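Local atomic coordinates of 2-C-methyl-D-erythritol 2,4-cyclodiphosphate synthase (Thermus thermophilus, PDB entry 1IV3), a protein that converts 4-diphosphocytidyl-2-C-methyl-D-erythritol 2-phosphate into 2-C-methyl-D-erythritol 2,4-cyclodiphosphate with release of CMP, in the non-mevalonate route to isoprenoids. Residues Val97-Arg102 and His141-Ala146. The protein carries 3 engineered substitutions. Residues are numbered along the deposited sequence; the frame is centred on the assembly and turned at random.
Sequences VLTLDR and HVQARA
Val97 and Arg145 form a hydrogen-bonded pair of two antiparallel strands: Val97 N donates to Arg145 O at 2.9 Å, and Arg145 N answers to Val97 O at 3.0 Å. Branched at CB, valine suits an extended strand, and its short side chain packs on Tyr5 of the second subunit, whose Glu7 takes the Arg145 guanidinium in a salt bridge. Leu98 lies on the other face of the sheet, in a non-hydrogen-bonded pair with Ala144. Its chi1 of -51° sets CG anti to the carbonyl carbon, and from there the CD2 branch meets the short Ala144 CB at 3.6 Å. Thr99, CB-branched like Val97, returns to that face and pairs with Gln143 through two bonds, Thr99 N to Gln143 O at 2.8 Å and Gln143 N to Thr99 O at 2.7 Å. The first is nearly straight (171° at the hydrogen), and the two side chains cross obliquely, Thr99 CB 4.2 Å from Gln143 CB. Leu100, buried and apolar, packs on Leu105 and sets CB 3.9 Å from His141 O; its CD1 lies more loosely, 4.2 Å from Val142 CG2. The direct ladder then gives way to water, which accepts from Asp101 N and donates to His141 O. Asp101 OD1 is hydrogen-bonded to Ser134 OG, and Arg102 makes a salt bridge with Glu14; Leu100 to Arg102 are among the residues assigned to substrate binding. Strand 91-99 runs between strands 127-132 and 141-150, with strand 3-14 on the latter's far edge. Helix 39-50 packs against Leu98 through Ala40 and against Ala144, suitably small, through Ala39 and Ala43, while the Val97 and Arg145 face meets neighbouring subunits inside the trimer.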
loop_
_atom_site.group_PDB
_atom_site.type_symbol
_atom_site.label_atom_id
_atom_site.label_comp_id
_atom_site.label_asym_id
_atom_site.label_seq_id
_atom_site.Cartn_x
_atom_site.Cartn_y
_atom_site.Cartn_z
ATOM N N VAL A 97 2.113 -1.492 8.056
ATOM C CA VAL A 97 1.091 -0.746 8.773
ATOM C C VAL A 97 -0.039 -1.695 9.162
ATOM O O VAL A 97 -0.538 -2.444 8.324
ATOM C CB VAL A 97 0.474 0.360 7.905
ATOM C CG1 VAL A 97 -0.530 1.197 8.668
ATOM C CG2 VAL A 97 1.588 1.256 7.347
ATOM N N LEU A 98 -0.410 -1.610 10.431
ATOM C CA LEU A 98 -1.582 -2.291 10.934
ATOM C C LEU A 98 -2.685 -1.264 11.211
ATOM O O LEU A 98 -2.420 -0.273 11.894
ATOM C CB LEU A 98 -1.293 -3.039 12.219
ATOM C CG LEU A 98 -0.076 -3.953 12.156
ATOM C CD1 LEU A 98 -0.008 -4.763 13.453
ATOM C CD2 LEU A 98 -0.125 -4.861 10.940
ATOM N N THR A 99 -3.859 -1.583 10.670
ATOM C CA THR A 99 -5.010 -0.699 10.808
ATOM C C THR A 99 -6.164 -1.435 11.457
ATOM O O THR A 99 -6.583 -2.503 10.995
ATOM C CB THR A 99 -5.441 -0.170 9.426
ATOM O OG1 THR A 99 -4.333 0.496 8.805
ATOM C CG2 THR A 99 -6.555 0.842 9.570
ATOM N N LEU A 100 -6.664 -0.879 12.547
ATOM C CA LEU A 100 -7.839 -1.426 13.237
ATOM C C LEU A 100 -8.329 -0.401 14.259
ATOM O O LEU A 100 -7.530 0.370 14.806
ATOM C CB LEU A 100 -7.532 -2.770 13.886
ATOM C CG LEU A 100 -6.713 -2.800 15.176
ATOM C CD1 LEU A 100 -6.529 -4.231 15.682
ATOM C CD2 LEU A 100 -5.361 -2.147 14.983
ATOM N N ASP A 101 -9.640 -0.365 14.487
ATOM C CA ASP A 101 -10.188 0.669 15.369
ATOM C C ASP A 101 -10.044 0.301 16.834
ATOM O O ASP A 101 -9.999 1.189 17.692
ATOM C CB ASP A 101 -11.652 0.943 14.983
ATOM C CG ASP A 101 -11.753 1.510 13.580
ATOM O OD1 ASP A 101 -10.783 1.431 12.798
ATOM O OD2 ASP A 101 -12.810 2.081 13.228
ATOM N N ARG A 102 -9.951 -0.980 17.168
ATOM C CA ARG A 102 -9.710 -1.395 18.551
ATOM C C ARG A 102 -9.127 -2.798 18.501
ATOM O O ARG A 102 -9.447 -3.459 17.496
ATOM C CB ARG A 102 -10.999 -1.351 19.359
ATOM C CG ARG A 102 -12.175 -1.970 18.634
ATOM C CD ARG A 102 -13.474 -1.953 19.440
ATOM N NE ARG A 102 -14.431 -2.868 18.810
ATOM C CZ ARG A 102 -15.339 -3.605 19.426
ATOM N NH1 ARG A 102 -15.449 -3.559 20.747
ATOM N NH2 ARG A 102 -16.144 -4.393 18.717
ATOM N N HIS A 141 -12.690 -4.607 10.787
ATOM C CA HIS A 141 -11.623 -5.430 10.224
ATOM C C HIS A 141 -10.276 -5.007 10.806
ATOM O O HIS A 141 -10.096 -3.864 11.226
ATOM C CB HIS A 141 -11.531 -5.328 8.708
ATOM C CG HIS A 141 -12.681 -5.912 7.954
ATOM N ND1 HIS A 141 -12.552 -7.016 7.152
ATOM C CD2 HIS A 141 -13.984 -5.525 7.870
ATOM C CE1 HIS A 141 -13.733 -7.296 6.617
ATOM N NE2 HIS A 141 -14.611 -6.415 7.031
ATOM N N VAL A 142 -9.351 -5.952 10.810
ATOM C CA VAL A 142 -7.936 -5.628 11.008
ATOM C C VAL A 142 -7.293 -5.646 9.622
ATOM O O VAL A 142 -7.565 -6.598 8.865
ATOM C CB VAL A 142 -7.240 -6.585 11.971
ATOM C CG1 VAL A 142 -7.441 -8.059 11.574
ATOM C CG2 VAL A 142 -5.756 -6.251 12.062
ATOM N N GLN A 143 -6.502 -4.631 9.271
ATOM C CA GLN A 143 -5.869 -4.656 7.952
ATOM C C GLN A 143 -4.354 -4.563 8.134
ATOM O O GLN A 143 -3.914 -3.879 9.066
ATOM C CB GLN A 143 -6.328 -3.510 7.075
ATOM C CG GLN A 143 -7.839 -3.404 6.927
ATOM C CD GLN A 143 -8.294 -2.074 6.343
ATOM O OE1 GLN A 143 -8.867 -1.213 7.016
ATOM N NE2 GLN A 143 -8.027 -1.890 5.053
ATOM N N ALA A 144 -3.575 -5.215 7.277
ATOM C CA ALA A 144 -2.129 -5.040 7.314
ATOM C C ALA A 144 -1.643 -4.828 5.889
ATOM O O ALA A 144 -2.165 -5.498 4.996
ATOM C CB ALA A 144 -1.403 -6.241 7.910
ATOM N N ARG A 145 -0.668 -3.945 5.708
ATOM C CA ARG A 145 0.030 -3.845 4.424
ATOM C C ARG A 145 1.513 -3.739 4.718
ATOM O O ARG A 145 1.891 -3.030 5.663
ATOM C CB ARG A 145 -0.475 -2.655 3.602
ATOM C CG ARG A 145 -1.992 -2.687 3.406
ATOM C CD ARG A 145 -2.449 -1.586 2.445
ATOM N NE ARG A 145 -3.855 -1.834 2.086
ATOM C CZ ARG A 145 -4.821 -1.367 2.869
ATOM N NH1 ARG A 145 -4.495 -0.671 3.949
ATOM N NH2 ARG A 145 -6.085 -1.594 2.549
ATOM N N ALA A 146 2.312 -4.476 3.944
ATOM C CA ALA A 146 3.723 -4.619 4.248
ATOM C C ALA A 146 4.602 -4.500 3.000
ATOM O O ALA A 146 4.190 -5.029 1.968
ATOM C CB ALA A 146 4.038 -5.973 4.895
HETATM O O HOH W 1 -11.307 -2.213 13.031
#